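Local coordinates for galactose-binding like protein (Bacteroides thetaiotaomicron, PDB 7M1A) that binds calcium and is a SusE-like, galactose-binding-like protein that probably handles sugars, at residues L3-D16 with F58-R70. Sequence-based numbering, arbitrary orientation.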
# COMPACT_ATOMS: atom_id res chain seq x y z
N LEU A 3 6.03 16.81 -9.73
CA LEU A 3 6.70 16.03 -8.68
C LEU A 3 6.94 14.61 -9.17
O LEU A 3 6.14 14.06 -9.95
CB LEU A 3 5.84 16.01 -7.42
CG LEU A 3 5.57 17.35 -6.72
CD1 LEU A 3 4.97 17.11 -5.32
CD2 LEU A 3 6.81 18.26 -6.62
N ASP A 4 8.07 14.03 -8.80
CA ASP A 4 8.53 12.74 -9.27
C ASP A 4 7.69 11.62 -8.65
O ASP A 4 7.80 11.29 -7.46
CB ASP A 4 10.01 12.58 -8.89
CG ASP A 4 10.61 11.28 -9.46
OD1 ASP A 4 9.87 10.46 -9.99
OD2 ASP A 4 11.88 11.12 -9.27
N LYS A 5 6.80 11.07 -9.49
CA LYS A 5 5.86 10.03 -9.04
C LYS A 5 6.54 8.72 -8.65
O LYS A 5 5.94 7.96 -7.88
CB LYS A 5 4.79 9.73 -10.10
CG LYS A 5 3.86 10.92 -10.33
CD LYS A 5 2.93 10.70 -11.50
CE LYS A 5 1.88 11.80 -11.57
NZ LYS A 5 1.00 11.63 -12.75
N THR A 6 7.82 8.55 -9.08
CA THR A 6 8.52 7.34 -8.67
C THR A 6 8.77 7.28 -7.17
O THR A 6 8.99 6.18 -6.63
CB THR A 6 9.82 7.07 -9.48
OG1 THR A 6 10.77 8.06 -9.04
CG2 THR A 6 9.61 7.04 -10.99
N LYS A 7 8.70 8.46 -6.51
CA LYS A 7 8.93 8.59 -5.09
C LYS A 7 7.64 8.47 -4.27
O LYS A 7 7.65 8.42 -3.03
CB LYS A 7 9.61 9.90 -4.78
CG LYS A 7 10.96 10.02 -5.46
CD LYS A 7 11.71 11.24 -5.03
CE LYS A 7 13.08 11.37 -5.73
NZ LYS A 7 13.90 10.11 -5.66
N PHE A 8 6.47 8.52 -4.93
CA PHE A 8 5.20 8.52 -4.14
C PHE A 8 5.04 7.14 -3.47
O PHE A 8 5.46 6.10 -4.02
CB PHE A 8 3.98 8.75 -5.07
CG PHE A 8 3.78 10.13 -5.62
CD1 PHE A 8 4.79 11.11 -5.61
CD2 PHE A 8 2.52 10.46 -6.18
CE1 PHE A 8 4.57 12.37 -6.14
CE2 PHE A 8 2.28 11.72 -6.74
CZ PHE A 8 3.31 12.65 -6.76
N ARG A 9 4.40 7.14 -2.30
CA ARG A 9 4.18 5.88 -1.60
C ARG A 9 2.80 5.81 -0.99
O ARG A 9 2.31 6.81 -0.41
CB ARG A 9 5.19 5.71 -0.45
CG ARG A 9 6.62 5.63 -0.94
CD ARG A 9 7.02 4.33 -1.59
NE ARG A 9 8.39 4.26 -1.93
CZ ARG A 9 8.91 4.56 -3.11
NH1 ARG A 9 8.15 4.99 -4.09
NH2 ARG A 9 10.20 4.44 -3.33
N GLU A 10 2.13 4.66 -1.14
CA GLU A 10 0.86 4.42 -0.45
C GLU A 10 1.10 4.46 1.06
O GLU A 10 2.16 4.09 1.55
CB GLU A 10 0.35 3.06 -0.94
CG GLU A 10 -0.95 2.59 -0.37
CD GLU A 10 -0.92 1.74 0.87
OE1 GLU A 10 0.11 1.83 1.58
OE2 GLU A 10 -1.95 1.18 1.18
N MSE A 11 0.08 4.97 1.78
CA MSE A 11 0.02 4.83 3.23
C MSE A 11 -1.32 4.22 3.59
O MSE A 11 -2.26 4.21 2.76
CB MSE A 11 0.21 6.17 3.89
CG MSE A 11 1.59 6.73 3.61
SE MSE A 11 1.95 8.38 4.59
CE MSE A 11 2.15 7.58 6.34
N TYR A 12 -1.50 3.85 4.88
CA TYR A 12 -2.78 3.26 5.26
C TYR A 12 -2.93 3.57 6.74
O TYR A 12 -2.20 3.00 7.58
CB TYR A 12 -2.86 1.75 5.05
CG TYR A 12 -4.29 1.30 5.29
CD1 TYR A 12 -5.34 1.58 4.38
CD2 TYR A 12 -4.61 0.70 6.53
CE1 TYR A 12 -6.66 1.23 4.68
CE2 TYR A 12 -5.93 0.34 6.82
CZ TYR A 12 -6.94 0.65 5.91
OH TYR A 12 -8.22 0.36 6.23
N LEU A 13 -3.76 4.58 7.05
CA LEU A 13 -4.00 5.01 8.42
C LEU A 13 -5.31 4.44 8.91
O LEU A 13 -6.12 4.04 8.12
CB LEU A 13 -4.12 6.54 8.48
CG LEU A 13 -3.02 7.36 7.80
CD1 LEU A 13 -3.13 8.85 8.12
CD2 LEU A 13 -1.62 6.85 8.24
N GLN A 14 -5.51 4.33 10.24
CA GLN A 14 -6.74 3.64 10.70
C GLN A 14 -7.95 4.37 10.15
O GLN A 14 -7.99 5.62 10.15
CB GLN A 14 -6.81 3.83 12.24
CG GLN A 14 -7.82 2.95 13.00
CD GLN A 14 -7.83 3.26 14.48
OE1 GLN A 14 -6.89 3.81 15.06
NE2 GLN A 14 -8.92 2.89 15.12
N ASN A 15 -8.93 3.58 9.79
CA ASN A 15 -10.22 4.02 9.22
C ASN A 15 -10.09 4.48 7.78
O ASN A 15 -11.10 4.87 7.21
CB ASN A 15 -10.95 5.02 10.14
CG ASN A 15 -11.25 4.40 11.47
OD1 ASN A 15 -11.72 3.27 11.52
ND2 ASN A 15 -10.94 5.14 12.51
N ASP A 16 -8.89 4.49 7.14
CA ASP A 16 -8.85 4.82 5.72
C ASP A 16 -9.65 3.78 4.94
O ASP A 16 -9.78 2.63 5.35
CB ASP A 16 -7.42 4.84 5.20
CG ASP A 16 -6.60 6.07 5.60
OD1 ASP A 16 -7.19 7.03 6.15
OD2 ASP A 16 -5.43 6.16 5.19
N PHE A 58 -8.35 8.39 1.72
CA PHE A 58 -7.13 7.57 1.63
C PHE A 58 -5.94 8.55 1.65
O PHE A 58 -6.09 9.78 1.52
CB PHE A 58 -7.16 6.66 0.39
CG PHE A 58 -7.15 7.37 -0.92
CD1 PHE A 58 -5.99 7.83 -1.52
CD2 PHE A 58 -8.38 7.70 -1.53
CE1 PHE A 58 -5.99 8.55 -2.71
CE2 PHE A 58 -8.40 8.43 -2.72
CZ PHE A 58 -7.23 8.90 -3.30
N THR A 59 -4.75 7.96 1.91
CA THR A 59 -3.59 8.73 2.33
C THR A 59 -2.38 8.25 1.53
O THR A 59 -2.17 7.05 1.33
CB THR A 59 -3.35 8.45 3.81
OG1 THR A 59 -4.53 8.70 4.60
CG2 THR A 59 -2.23 9.31 4.38
N PHE A 60 -1.45 9.18 1.22
CA PHE A 60 -0.19 8.80 0.55
C PHE A 60 0.89 9.83 0.84
O PHE A 60 0.63 10.86 1.43
CB PHE A 60 -0.38 8.55 -0.95
CG PHE A 60 -0.91 9.69 -1.74
CD1 PHE A 60 -2.28 9.95 -1.78
CD2 PHE A 60 -0.08 10.54 -2.49
CE1 PHE A 60 -2.82 10.94 -2.62
CE2 PHE A 60 -0.63 11.59 -3.29
CZ PHE A 60 -1.98 11.77 -3.36
N ASP A 61 2.12 9.50 0.48
CA ASP A 61 3.33 10.25 0.76
C ASP A 61 3.87 10.66 -0.59
O ASP A 61 4.10 9.80 -1.48
CB ASP A 61 4.25 9.28 1.50
CG ASP A 61 5.59 9.78 1.96
OD1 ASP A 61 6.03 10.88 1.57
OD2 ASP A 61 6.18 9.07 2.82
N LEU A 62 4.19 11.95 -0.77
CA LEU A 62 4.80 12.46 -2.00
C LEU A 62 6.29 12.11 -2.07
O LEU A 62 6.88 12.22 -3.16
CB LEU A 62 4.65 14.00 -2.14
CG LEU A 62 3.20 14.52 -2.13
CD1 LEU A 62 3.17 16.03 -1.96
CD2 LEU A 62 2.48 14.11 -3.43
N GLY A 63 6.90 11.71 -0.94
CA GLY A 63 8.31 11.35 -1.00
C GLY A 63 9.24 12.57 -0.96
O GLY A 63 10.45 12.39 -0.95
N VAL A 64 8.69 13.78 -0.93
CA VAL A 64 9.46 15.01 -0.87
C VAL A 64 8.58 16.00 -0.09
O VAL A 64 7.36 15.85 -0.06
CB VAL A 64 9.73 15.56 -2.29
CG1 VAL A 64 10.68 14.64 -3.07
CG2 VAL A 64 8.42 15.85 -3.04
N LEU A 65 9.22 17.03 0.49
CA LEU A 65 8.53 18.18 1.04
C LEU A 65 8.43 19.22 -0.05
O LEU A 65 9.48 19.67 -0.59
CB LEU A 65 9.31 18.72 2.26
CG LEU A 65 8.69 19.95 2.98
CD1 LEU A 65 7.33 19.65 3.64
CD2 LEU A 65 9.66 20.49 4.07
N ALA A 66 7.17 19.60 -0.38
CA ALA A 66 7.04 20.41 -1.57
C ALA A 66 6.23 21.65 -1.27
O ALA A 66 5.17 21.58 -0.58
CB ALA A 66 6.21 19.66 -2.62
N LYS A 67 6.65 22.70 -1.99
CA LYS A 67 5.68 23.84 -2.07
C LYS A 67 4.77 23.60 -3.29
O LYS A 67 5.28 23.64 -4.43
CB LYS A 67 6.38 25.21 -2.22
CG LYS A 67 5.41 26.38 -2.22
CD LYS A 67 4.87 26.77 -0.91
CE LYS A 67 4.21 28.13 -0.94
NZ LYS A 67 3.66 28.43 0.40
N LEU A 68 3.50 23.24 -3.06
CA LEU A 68 2.69 22.79 -4.17
C LEU A 68 2.24 24.02 -4.98
O LEU A 68 1.81 25.04 -4.45
CB LEU A 68 1.43 22.07 -3.68
CG LEU A 68 1.74 20.74 -2.98
CD1 LEU A 68 0.44 20.11 -2.49
CD2 LEU A 68 2.50 19.83 -3.93
N SER A 69 2.13 23.80 -6.31
CA SER A 69 1.64 24.82 -7.24
C SER A 69 0.35 24.40 -7.96
O SER A 69 -0.57 25.22 -8.10
CB SER A 69 2.70 25.16 -8.20
OG SER A 69 3.07 24.02 -8.97
N ARG A 70 0.24 23.11 -8.37
CA ARG A 70 -0.93 22.69 -9.11
C ARG A 70 -1.24 21.23 -8.81
O ARG A 70 -0.35 20.44 -8.37
CB ARG A 70 -0.69 22.88 -10.63
CG ARG A 70 -0.41 24.32 -11.07
CD ARG A 70 -0.58 24.53 -12.58
NE ARG A 70 -1.95 24.66 -13.06
CZ ARG A 70 -2.66 23.67 -13.59
NH1 ARG A 70 -2.03 22.54 -13.99
NH2 ARG A 70 -3.92 23.79 -13.94
O HOH W 1 8.06 13.28 -5.48
O HOH W 2 -4.83 5.13 2.68
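L3 puts its CD1 methyl among four apolar side chains of 58-70, meeting A66 CB and L68 CD2, each at 3.9 Å, as well as L62 and V64. One water links D4 O to L62 O. F8 CG lies anti to the carbonyl carbon (chi1 -73°), which sets the ring alongside L62. K5 CA lies on one face of the ring and L62 CD2 on the other, 4.0 Å from the centroid in a CH-pi contact. R9 and D61 form an antiparallel hydrogen-bonded pair, R9 N to D61 O and D61 N to R9 O both 2.8 Å. Their side chains turn to the second subunit: R9 NE pairs with D61 of that subunit, D61 OD2 with its R9, and R9 NH2 with its E99, all as salt bridges. The selenium of M11, a selenomethionine, rests 4.0 Å from D61 CB. A second water ties M11 O to D16 OD2 and T59 N. L13 N donates to D16 OD2, and T59 OG1 reaches the same oxygen (2.8 Å) on the syn side, from the opposite face of the carboxylate. D16 OD1 forms a salt bridge with R155. With an alanine here, T59 OG1 and L13 N would probably lose their shared acceptor and R155 its salt-bridge mate. The pairing adds strand 9-11 to strand 56-66 in an antiparallel sheet, consistent with the beta-sandwich of galactose-binding domains.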